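Pheromone cOB1/lipoprotein, YaeC family (Enterococcus faecalis, PDB 4EF1) is a pheromone cOB1 precursor and NlpA-family lipoprotein that binds selenomethionine and probably serves in methionine uptake. Local coordinates at residues A[61-66]-A[108-113]; A[103-108]-A[170-175]; A[115-120]-A[138-143]; A[126-131]-A[143-148]. One frame throughout, in Å; residues are numbered along the deposited sequence. Where two conformers were deposited one is given.

Contact 1. Residues A[61-66]-A[108-113]. With MSE (selenomethionine), chain C.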
# COMPACT_ATOMS: atom_id res chain seq x y z
N VAL A 61 4.14 1.11 7.07
CA VAL A 61 4.36 1.45 8.49
C VAL A 61 3.34 2.43 9.09
O VAL A 61 2.87 2.20 10.19
CB VAL A 61 5.82 1.92 8.78
CG1 VAL A 61 5.98 2.41 10.23
CG2 VAL A 61 6.82 0.77 8.52
N PRO A 62 2.98 3.50 8.37
CA PRO A 62 1.95 4.36 8.96
C PRO A 62 0.60 3.63 9.21
O PRO A 62 -0.04 3.83 10.25
CB PRO A 62 1.84 5.51 7.94
CG PRO A 62 3.17 5.56 7.28
CD PRO A 62 3.61 4.12 7.18
N PHE A 63 0.21 2.73 8.29
CA PHE A 63 -1.00 1.96 8.48
C PHE A 63 -0.81 1.01 9.68
O PHE A 63 -1.68 0.89 10.52
CB PHE A 63 -1.32 1.14 7.22
CG PHE A 63 -2.60 0.36 7.33
CD1 PHE A 63 -2.61 -0.88 7.92
CD2 PHE A 63 -3.79 0.87 6.83
CE1 PHE A 63 -3.79 -1.61 8.04
CE2 PHE A 63 -4.98 0.16 6.94
CZ PHE A 63 -4.98 -1.09 7.54
N PHE A 64 0.33 0.31 9.69
CA PHE A 64 0.72 -0.62 10.77
C PHE A 64 0.60 0.07 12.15
O PHE A 64 -0.02 -0.50 13.10
CB PHE A 64 2.17 -1.12 10.50
CG PHE A 64 2.77 -1.97 11.58
CD1 PHE A 64 2.51 -3.33 11.64
CD2 PHE A 64 3.65 -1.43 12.51
CE1 PHE A 64 3.05 -4.11 12.63
CE2 PHE A 64 4.21 -2.21 13.51
CZ PHE A 64 3.91 -3.55 13.58
N ASN A 65 1.19 1.25 12.28
CA ASN A 65 1.17 1.98 13.58
C ASN A 65 -0.26 2.34 14.01
O ASN A 65 -0.63 2.24 15.21
CB ASN A 65 2.02 3.26 13.53
CG ASN A 65 3.53 2.99 13.41
OD1 ASN A 65 4.01 1.88 13.62
ND2 ASN A 65 4.27 4.01 13.00
N GLU A 66 -1.06 2.79 13.05
CA GLU A 66 -2.47 3.09 13.36
C GLU A 66 -3.22 1.83 13.84
O GLU A 66 -3.97 1.89 14.80
CB GLU A 66 -3.17 3.66 12.16
CG GLU A 66 -4.62 3.88 12.49
CD GLU A 66 -5.34 4.43 11.34
OE1 GLU A 66 -5.60 3.63 10.40
OE2 GLU A 66 -5.67 5.63 11.41
N SER A 108 -9.98 6.58 0.09
CA SER A 108 -10.51 5.62 1.07
C SER A 108 -10.61 6.22 2.49
O SER A 108 -10.11 7.31 2.74
CB SER A 108 -9.68 4.33 1.13
OG SER A 108 -8.58 4.51 1.99
N SER A 109 -11.26 5.50 3.39
CA SER A 109 -11.36 5.87 4.81
C SER A 109 -10.07 5.62 5.61
O SER A 109 -10.04 5.91 6.81
CB SER A 109 -12.50 5.07 5.45
OG SER A 109 -12.27 3.68 5.21
N SER A 110 -9.03 5.09 4.98
CA SER A 110 -7.79 4.76 5.65
C SER A 110 -6.98 6.05 5.81
O SER A 110 -6.37 6.53 4.87
CB SER A 110 -6.99 3.69 4.90
OG SER A 110 -5.79 3.33 5.59
N VAL A 111 -6.98 6.58 7.05
CA VAL A 111 -6.43 7.90 7.34
C VAL A 111 -4.94 8.02 7.06
O VAL A 111 -4.44 9.09 6.66
CB VAL A 111 -6.77 8.38 8.80
CG1 VAL A 111 -8.28 8.36 9.09
CG2 VAL A 111 -6.09 7.53 9.81
N SER A 112 -4.22 6.91 7.21
CA SER A 112 -2.79 6.93 6.95
C SER A 112 -2.42 7.14 5.46
O SER A 112 -1.27 7.45 5.18
CB SER A 112 -2.07 5.74 7.57
OG SER A 112 -2.41 4.52 6.97
N ASP A 113 -3.36 6.96 4.52
CA ASP A 113 -3.11 7.26 3.09
C ASP A 113 -3.51 8.70 2.73
O ASP A 113 -3.26 9.14 1.62
CB ASP A 113 -3.88 6.30 2.17
CG ASP A 113 -3.25 4.92 2.05
OD1 ASP A 113 -2.01 4.80 2.19
OD2 ASP A 113 -3.99 3.95 1.78
N MSE C . -0.33 -2.04 -0.75
CA MSE C . -0.89 -0.77 -0.13
C MSE C . -0.07 0.47 -0.49
O MSE C . 1.17 0.43 -0.45
OXT MSE C . -0.65 1.57 -0.74
CB MSE C . -1.05 -0.90 1.39
CG MSE C . -1.76 0.27 2.07
SE MSE C . -1.64 0.12 3.98
CE MSE C . -2.81 -1.47 4.28
O HOH W 1 -4.97 4.07 7.82
O HOH W 2 -8.06 4.85 9.03
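The first turns of helix 61-71 lie beside the short 3-10 turn 111-113, nearest where the CA atoms of Phe63 and Ser112 come within 5.5 Å. No direct hydrogen bond crosses. Ser112 presents its CB to Pro62, with CB to CB at 3.9 Å, while its OG, held between backbone N and carbonyl carbon (chi1 67°), rests beside the start of the Phe63 side chain. Phe63 has CG anti to its backbone N (chi1 -177°), which carries the ring to the ligand. The CE methyl of the selenomethionine sits 3.4 Å above the ring plane, over its centre, a CH-pi arrangement; at the edge, in plane, Ser110 OG comes 3.4 Å from Phe63 CD2. Polar traffic runs through water. The extended Glu66 side chain brings OE1 to two waters, the nearer 2.7 Å from that oxygen. This water accepts from Ser112 N at 3.0 Å and is also hydrogen-bonded to Ser110 OG; the second accepts from Val111 N at 2.8 Å. The carboxylate thus serves the first amides of the 3-10 turn at one remove. Just before it, Ser110 N donates to Ser108 OG, an ST turn. Helix 61-71 follows a strand of the six-stranded sheet and 108-113 follows one of the five-stranded sheet, so the two lobes meet here beside the selenoether end of the ligand, as expected of the interlobe cleft of a periplasmic binding protein.

Contact 2. Residues A[103-108]-A[170-175]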
# COMPACT_ATOMS: atom_id res chain seq x y z
N SER A 103 -14.93 20.13 -7.65
CA SER A 103 -15.02 18.71 -7.87
C SER A 103 -14.67 17.98 -6.56
O SER A 103 -13.93 18.50 -5.72
CB SER A 103 -14.06 18.26 -8.99
OG SER A 103 -14.43 18.79 -10.26
N THR A 104 -15.22 16.78 -6.42
CA THR A 104 -14.95 15.90 -5.31
C THR A 104 -13.89 14.85 -5.72
O THR A 104 -14.02 14.18 -6.76
CB THR A 104 -16.24 15.20 -4.82
OG1 THR A 104 -17.23 16.20 -4.51
CG2 THR A 104 -15.97 14.26 -3.58
N ILE A 105 -12.88 14.72 -4.87
CA ILE A 105 -11.83 13.73 -4.99
C ILE A 105 -12.18 12.66 -3.97
O ILE A 105 -12.44 12.96 -2.79
CB ILE A 105 -10.44 14.35 -4.72
CG1 ILE A 105 -10.16 15.54 -5.63
CG2 ILE A 105 -9.32 13.29 -4.84
CD1 ILE A 105 -10.12 15.23 -7.12
N TYR A 106 -12.26 11.41 -4.44
CA TYR A 106 -12.60 10.25 -3.61
C TYR A 106 -11.35 9.51 -3.17
O TYR A 106 -10.50 9.15 -4.00
CB TYR A 106 -13.52 9.26 -4.35
CG TYR A 106 -14.98 9.65 -4.35
CD1 TYR A 106 -15.41 10.74 -5.10
CD2 TYR A 106 -15.95 8.94 -3.59
CE1 TYR A 106 -16.74 11.11 -5.10
CE2 TYR A 106 -17.27 9.34 -3.58
CZ TYR A 106 -17.66 10.40 -4.35
OH TYR A 106 -18.98 10.79 -4.36
N VAL A 107 -11.22 9.37 -1.85
CA VAL A 107 -10.10 8.65 -1.24
C VAL A 107 -10.71 7.65 -0.24
O VAL A 107 -11.87 7.82 0.18
CB VAL A 107 -9.08 9.59 -0.56
CG1 VAL A 107 -8.52 10.59 -1.56
CG2 VAL A 107 -9.69 10.28 0.66
N SER A 108 -9.98 6.58 0.09
CA SER A 108 -10.51 5.62 1.07
C SER A 108 -10.61 6.22 2.49
O SER A 108 -10.11 7.31 2.74
CB SER A 108 -9.68 4.33 1.13
OG SER A 108 -8.58 4.51 1.99
N GLY A 170 -17.22 10.87 -8.67
CA GLY A 170 -16.22 11.91 -8.41
C GLY A 170 -15.36 12.23 -9.62
O GLY A 170 -15.38 11.49 -10.63
N ALA A 171 -14.60 13.32 -9.52
CA ALA A 171 -13.70 13.72 -10.63
C ALA A 171 -12.45 12.82 -10.71
O ALA A 171 -11.89 12.61 -11.82
CB ALA A 171 -13.28 15.18 -10.51
N ALA A 172 -12.03 12.28 -9.57
CA ALA A 172 -10.86 11.37 -9.52
C ALA A 172 -10.89 10.55 -8.23
O ALA A 172 -11.53 10.95 -7.25
CB ALA A 172 -9.55 12.15 -9.65
N VAL A 173 -10.21 9.40 -8.26
CA VAL A 173 -10.26 8.39 -7.21
C VAL A 173 -8.81 7.97 -6.84
O VAL A 173 -8.05 7.64 -7.74
CB VAL A 173 -11.09 7.15 -7.67
CG1 VAL A 173 -11.26 6.11 -6.55
CG2 VAL A 173 -12.50 7.57 -8.14
N LEU A 174 -8.41 8.03 -5.56
CA LEU A 174 -7.11 7.44 -5.11
C LEU A 174 -7.28 5.92 -4.91
O LEU A 174 -8.13 5.51 -4.13
CB LEU A 174 -6.66 8.07 -3.78
CG LEU A 174 -5.19 7.86 -3.35
CD1 LEU A 174 -4.22 8.76 -4.15
CD2 LEU A 174 -5.07 8.10 -1.86
N ILE A 175 -6.52 5.11 -5.63
CA ILE A 175 -6.63 3.66 -5.57
C ILE A 175 -5.27 3.11 -5.14
O ILE A 175 -4.28 3.38 -5.81
CB ILE A 175 -7.00 3.03 -6.94
CG1 ILE A 175 -8.28 3.68 -7.53
CG2 ILE A 175 -7.11 1.54 -6.77
CD1 ILE A 175 -8.65 3.17 -8.91
O HOH W 3 -7.68 5.80 -1.23
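Tyr106 O is gripped twice by segment 170-175: Leu174 N donates to it at 2.8 Å, nearly along the C=O axis, and Val173 CA adds a CA-H...O contact at 3.3 Å. On the other side of the same residue, Tyr106 N gives Ala172 O an almost straight bond of 2.9 Å (174° at the hydrogen), lying in the carbonyl plane. Thr104 O receives Ala171 N. These bonds join two parallel strands, inclined by 17°, in the middle of the five-stranded sheet, with 151-156 and 87-89 flanking the pair. Where the strands part, a water accepts from Ser108 N and donates to Leu174 O. Side chains follow the pleat. Val107 CG1 meets Leu174 CB at 3.8 Å, the two crossing obliquely beneath helix 114-123, and Ile105 CD1 reaches Ala172 CB at 4.0 Å. On the opposite face, with Val173, the Tyr106 ring turns back along the strand until CE1 lies 3.4 Å from Gly170 CA, where no side chain stands between ring and backbone. Ala172 N, however, is buried with no hydrogen-bonding partner. Three backbone bonds, two of them on Tyr106, thus join the strands, while apolar contacts close the face turned to helix 114-123.

Contact 3. Residues A[115-120]-A[138-143]. With MSE (selenomethionine), chain C.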
# COMPACT_ATOMS: atom_id res chain seq x y z
N PRO A 115 -2.36 11.68 3.71
CA PRO A 115 -1.24 12.52 3.32
C PRO A 115 -0.71 12.34 1.89
O PRO A 115 -0.09 13.26 1.35
CB PRO A 115 -0.16 12.14 4.33
CG PRO A 115 -0.90 11.70 5.56
CD PRO A 115 -2.06 10.94 4.96
N ARG A 116 -0.93 11.17 1.33
CA ARG A 116 -0.47 10.81 0.00
C ARG A 116 -1.25 11.55 -1.10
O ARG A 116 -0.65 12.04 -2.04
CB ARG A 116 -0.56 9.31 -0.18
CG ARG A 116 0.16 8.48 0.89
CD ARG A 116 0.06 6.99 0.71
NE ARG A 116 0.98 6.42 -0.28
CZ ARG A 116 1.00 5.13 -0.62
NH1 ARG A 116 0.22 4.26 0.03
NH2 ARG A 116 1.86 4.71 -1.52
N VAL A 117 -2.57 11.62 -1.00
CA VAL A 117 -3.36 12.42 -1.95
C VAL A 117 -3.03 13.90 -1.75
O VAL A 117 -2.93 14.65 -2.73
CB VAL A 117 -4.88 12.16 -1.85
CG1 VAL A 117 -5.46 12.84 -0.60
CG2 VAL A 117 -5.59 12.66 -3.13
N LEU A 118 -2.84 14.33 -0.49
CA LEU A 118 -2.46 15.70 -0.20
C LEU A 118 -1.08 16.06 -0.83
O LEU A 118 -0.96 17.14 -1.41
CB LEU A 118 -2.47 15.97 1.32
CG LEU A 118 -3.84 15.96 2.02
CD1 LEU A 118 -3.72 16.27 3.50
CD2 LEU A 118 -4.78 16.96 1.39
N THR A 119 -0.07 15.15 -0.75
CA THR A 119 1.24 15.39 -1.37
C THR A 119 1.10 15.41 -2.90
O THR A 119 1.76 16.18 -3.58
CB THR A 119 2.35 14.35 -1.01
OG1 THR A 119 2.10 13.08 -1.64
CG2 THR A 119 2.55 14.21 0.50
N ILE A 120 0.25 14.55 -3.44
CA ILE A 120 0.05 14.54 -4.92
C ILE A 120 -0.51 15.94 -5.37
O ILE A 120 0.03 16.56 -6.25
CB ILE A 120 -0.85 13.39 -5.38
CG1 ILE A 120 -0.12 12.05 -5.25
CG2 ILE A 120 -1.38 13.64 -6.82
CD1 ILE A 120 -1.03 10.85 -5.34
N ALA A 138 -1.08 14.35 8.28
CA ALA A 138 -1.86 15.38 7.59
C ALA A 138 -3.27 14.88 7.29
O ALA A 138 -3.48 13.72 6.91
CB ALA A 138 -1.16 15.89 6.32
N THR A 139 -4.24 15.76 7.51
CA THR A 139 -5.64 15.50 7.14
C THR A 139 -6.16 16.69 6.32
O THR A 139 -5.46 17.72 6.15
CB THR A 139 -6.55 15.23 8.35
OG1 THR A 139 -6.71 16.45 9.13
CG2 THR A 139 -5.95 14.07 9.25
N PHE A 140 -7.40 16.56 5.85
CA PHE A 140 -8.01 17.55 4.96
C PHE A 140 -8.21 18.89 5.64
O PHE A 140 -8.13 19.95 4.99
CB PHE A 140 -9.29 16.99 4.35
CG PHE A 140 -9.04 15.71 3.60
CD1 PHE A 140 -8.38 15.73 2.40
CD2 PHE A 140 -9.39 14.46 4.16
CE1 PHE A 140 -8.08 14.56 1.74
CE2 PHE A 140 -9.10 13.29 3.50
CZ PHE A 140 -8.46 13.35 2.28
N ASP A 141 -8.36 18.86 6.95
CA ASP A 141 -8.41 20.07 7.75
C ASP A 141 -7.11 20.88 7.73
O ASP A 141 -7.10 22.06 8.13
CB ASP A 141 -8.77 19.76 9.22
CG ASP A 141 -10.17 19.17 9.37
OD1 ASP A 141 -10.79 18.75 8.36
OD2 ASP A 141 -10.66 19.12 10.53
N ASP A 142 -6.00 20.26 7.32
CA ASP A 142 -4.71 20.95 7.29
C ASP A 142 -4.47 21.75 6.00
O ASP A 142 -3.48 22.48 5.90
CB ASP A 142 -3.58 19.98 7.50
CG ASP A 142 -3.61 19.37 8.88
OD1 ASP A 142 -3.90 20.10 9.88
OD2 ASP A 142 -3.31 18.16 8.97
N ILE A 143 -5.41 21.66 5.06
CA ILE A 143 -5.29 22.40 3.81
C ILE A 143 -5.40 23.89 4.06
O ILE A 143 -6.31 24.34 4.76
CB ILE A 143 -6.37 21.98 2.79
CG1 ILE A 143 -6.14 20.54 2.36
CG2 ILE A 143 -6.38 22.93 1.60
CD1 ILE A 143 -7.29 20.03 1.50
N MSE C . -0.33 -2.04 -0.75
CA MSE C . -0.89 -0.77 -0.13
C MSE C . -0.07 0.47 -0.49
O MSE C . 1.17 0.43 -0.45
OXT MSE C . -0.65 1.57 -0.74
CB MSE C . -1.05 -0.90 1.39
CG MSE C . -1.76 0.27 2.07
SE MSE C . -1.64 0.12 3.98
CE MSE C . -2.81 -1.47 4.28
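Helix 114-123, which reaches the ligand with one side and the surrounding loops with another, packs here on the turn that leads into strand 143-146. Leu118 carries the contact. Its CG is anti to the carbonyl carbon, and the two methyls divide the work: CD1 touches Ala138 CB at 3.8 Å and approaches Thr139 O at 3.5 Å, while CD2 meets Phe140 CD1 at 3.9 Å and lies 4.0 Å from Ile143 CG1. One turn of chain is thereby folded around a single leucine tip. Beside it, Val117 CG1 comes to the edge of the Phe140 ring, near its plane, 3.9 Å from CE1, the two side chains crossing at about a right angle. Phe140 is also stacked on Phe152. At the start of the segment, the Pro115 ring lays CG 3.5 Å from Ala138 O. The turn closes on itself, since Thr139 N donates to Asp142 OD2 at 3.0 Å (169° at the hydrogen), meeting the carboxylate from above its plane, and Asp142 N returns a bond to Thr139 O. Arg116 points elsewhere. Its chain, bent at chi3 (79°), sends NH1 to the ligand's OXT at 2.9 Å, with an angle of 152° at the hydrogen. Salt bridges from NH1 to Asp113 and from NE to Glu195 help to fix the guanidinium in position, and the neighbouring acids probably temper its charge. A helix secured by apolar packing thus holds an arginine for the carboxylate of an amino-acid ligand, the arrangement of the amino-acid pocket in a binding protein of the periplasmic type.

Contact 4. Residues A[126-131]-A[143-148]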
# COMPACT_ATOMS: atom_id res chain seq x y z
N LEU A 126 -1.91 22.44 -6.70
CA LEU A 126 -3.38 22.69 -6.45
C LEU A 126 -3.74 22.97 -5.01
O LEU A 126 -4.77 23.55 -4.76
CB LEU A 126 -4.22 21.52 -6.93
CG LEU A 126 -4.17 21.30 -8.46
CD1 LEU A 126 -4.96 20.06 -8.80
CD2 LEU A 126 -4.69 22.55 -9.16
N ILE A 127 -2.93 22.50 -4.07
CA ILE A 127 -3.14 22.82 -2.66
C ILE A 127 -1.82 23.11 -1.93
O ILE A 127 -0.75 22.74 -2.38
CB ILE A 127 -3.85 21.69 -1.87
CG1 ILE A 127 -2.95 20.44 -1.72
CG2 ILE A 127 -5.28 21.40 -2.40
CD1 ILE A 127 -3.45 19.39 -0.75
N THR A 128 -1.92 23.81 -0.80
CA THR A 128 -0.82 23.93 0.15
C THR A 128 -1.38 23.50 1.53
O THR A 128 -2.59 23.51 1.73
CB THR A 128 -0.26 25.34 0.21
OG1 THR A 128 -1.22 26.23 0.79
CG2 THR A 128 0.16 25.79 -1.18
N LEU A 129 -0.50 23.11 2.45
CA LEU A 129 -0.89 22.75 3.82
C LEU A 129 -0.55 23.92 4.72
O LEU A 129 0.34 24.71 4.40
CB LEU A 129 -0.19 21.46 4.27
CG LEU A 129 -0.48 20.28 3.36
CD1 LEU A 129 0.08 18.94 3.86
CD2 LEU A 129 -1.98 20.15 3.13
N LYS A 130 -1.30 24.08 5.82
CA LYS A 130 -1.08 25.22 6.73
C LYS A 130 0.32 25.21 7.31
O LYS A 130 0.92 24.15 7.46
CB LYS A 130 -2.08 25.20 7.91
CG LYS A 130 -3.51 25.58 7.56
CD LYS A 130 -4.46 25.30 8.72
CE LYS A 130 -5.91 25.34 8.27
NZ LYS A 130 -6.81 24.76 9.30
N GLU A 131 0.82 26.41 7.61
CA GLU A 131 2.07 26.63 8.34
C GLU A 131 2.00 25.94 9.69
O GLU A 131 1.03 26.14 10.44
CB GLU A 131 2.31 28.13 8.60
CG GLU A 131 3.10 28.88 7.56
CD GLU A 131 4.61 28.76 7.77
OE1 GLU A 131 5.15 27.64 7.62
OE2 GLU A 131 5.25 29.79 8.07
N ILE A 143 -5.41 21.66 5.06
CA ILE A 143 -5.29 22.40 3.81
C ILE A 143 -5.40 23.89 4.06
O ILE A 143 -6.31 24.34 4.76
CB ILE A 143 -6.37 21.98 2.79
CG1 ILE A 143 -6.14 20.54 2.36
CG2 ILE A 143 -6.38 22.93 1.60
CD1 ILE A 143 -7.29 20.03 1.50
N ASP A 144 -4.48 24.62 3.44
CA ASP A 144 -4.47 26.06 3.43
C ASP A 144 -4.95 26.56 2.04
O ASP A 144 -6.13 26.88 1.90
CB ASP A 144 -3.06 26.55 3.80
CG ASP A 144 -2.90 28.05 3.71
OD1 ASP A 144 -3.91 28.78 3.69
OD2 ASP A 144 -1.73 28.48 3.68
N LYS A 145 -4.06 26.64 1.04
CA LYS A 145 -4.49 27.00 -0.32
C LYS A 145 -5.19 25.80 -0.94
O LYS A 145 -4.72 24.70 -0.78
CB LYS A 145 -3.32 27.46 -1.22
CG LYS A 145 -2.67 28.80 -0.84
CD LYS A 145 -3.49 29.99 -1.33
CE LYS A 145 -2.88 31.34 -1.08
NZ LYS A 145 -3.80 32.45 -1.48
N ASN A 146 -6.30 26.05 -1.63
CA ASN A 146 -7.08 25.05 -2.41
C ASN A 146 -7.59 25.80 -3.65
O ASN A 146 -8.71 26.35 -3.64
CB ASN A 146 -8.23 24.50 -1.56
CG ASN A 146 -8.89 23.28 -2.19
OD1 ASN A 146 -8.67 22.95 -3.37
ND2 ASN A 146 -9.67 22.55 -1.40
N THR A 147 -6.75 25.81 -4.69
CA THR A 147 -6.98 26.64 -5.88
C THR A 147 -8.29 26.29 -6.60
O THR A 147 -9.04 27.18 -6.99
CB THR A 147 -5.78 26.57 -6.84
OG1 THR A 147 -4.60 26.97 -6.13
CG2 THR A 147 -5.98 27.44 -8.08
N LYS A 148 -8.57 25.00 -6.74
CA LYS A 148 -9.79 24.55 -7.41
C LYS A 148 -10.97 24.31 -6.43
O LYS A 148 -11.99 23.83 -6.84
CB LYS A 148 -9.49 23.27 -8.24
CG LYS A 148 -8.67 23.55 -9.47
CD LYS A 148 -8.41 22.24 -10.22
CE LYS A 148 -7.83 22.50 -11.58
NZ LYS A 148 -8.72 23.21 -12.54
O HOH W 4 -7.19 22.83 -5.82
O HOH W 5 0.54 27.74 2.03
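The firm side of this hairpin-like pair is apolar. Leu126 and Ile127 lean on helix 114-123, Ile127 CD1 approaches Ile143 CG1 at 4.3 Å, and Leu126 CD2 crosses obliquely over the aliphatic part of Lys148, 3.9 Å from its CD. The ammonium of that lysine is held beyond the pair by the carbonyls of Gln97 and Ile99. Between the strands, Thr147 N donates to Leu126 O at 3.0 Å, in the carbonyl plane, and Thr128 N to Lys145 O at 2.9 Å from above it. The antiparallel register then slips by one, because Asp144 and Lys145 both face Thr128: a classic beta bulge in the two-stranded sheet. Thr128 serves both. Its O accepts from Asp144 N at 2.8 Å, while OG1, set between backbone N and carbonyl carbon (chi1 68°), takes the second amide, Lys145 N, at 2.9 Å. Toward solvent the join is looser. A water bonded to Thr128 OG1 donates to Asp144 OD2 at 2.9 Å, and the Lys145 chain, bent at chi2, leads away from the other strand. Lys130 lays CG obliquely against Asp144 CB at 3.9 Å, and its NZ is bonded to Asp141 O.

Both contact 1 and contact 3 touch the selenomethionine, one at its methyl end and the other at its carboxylate; their segments adjoin in the sequence and their centres lie about 13 Å apart. Contact 2 continues into contact 1 through the shared Ser108, and it backs onto contact 3, where Val107 CG2 meets Phe140 CZ at 3.7 Å and Val107 CG1 meets Val117 CG2 at 3.9 Å. Contact 4 shares Ile143 with contact 3, their centres about 9 Å apart, and Asp142 O is probably hydrogen-bonded to Lys130 N at 2.7 Å. Its centre stands about 22 Å from that of contact 1, so the four run from the ligand cleft outward to the surface.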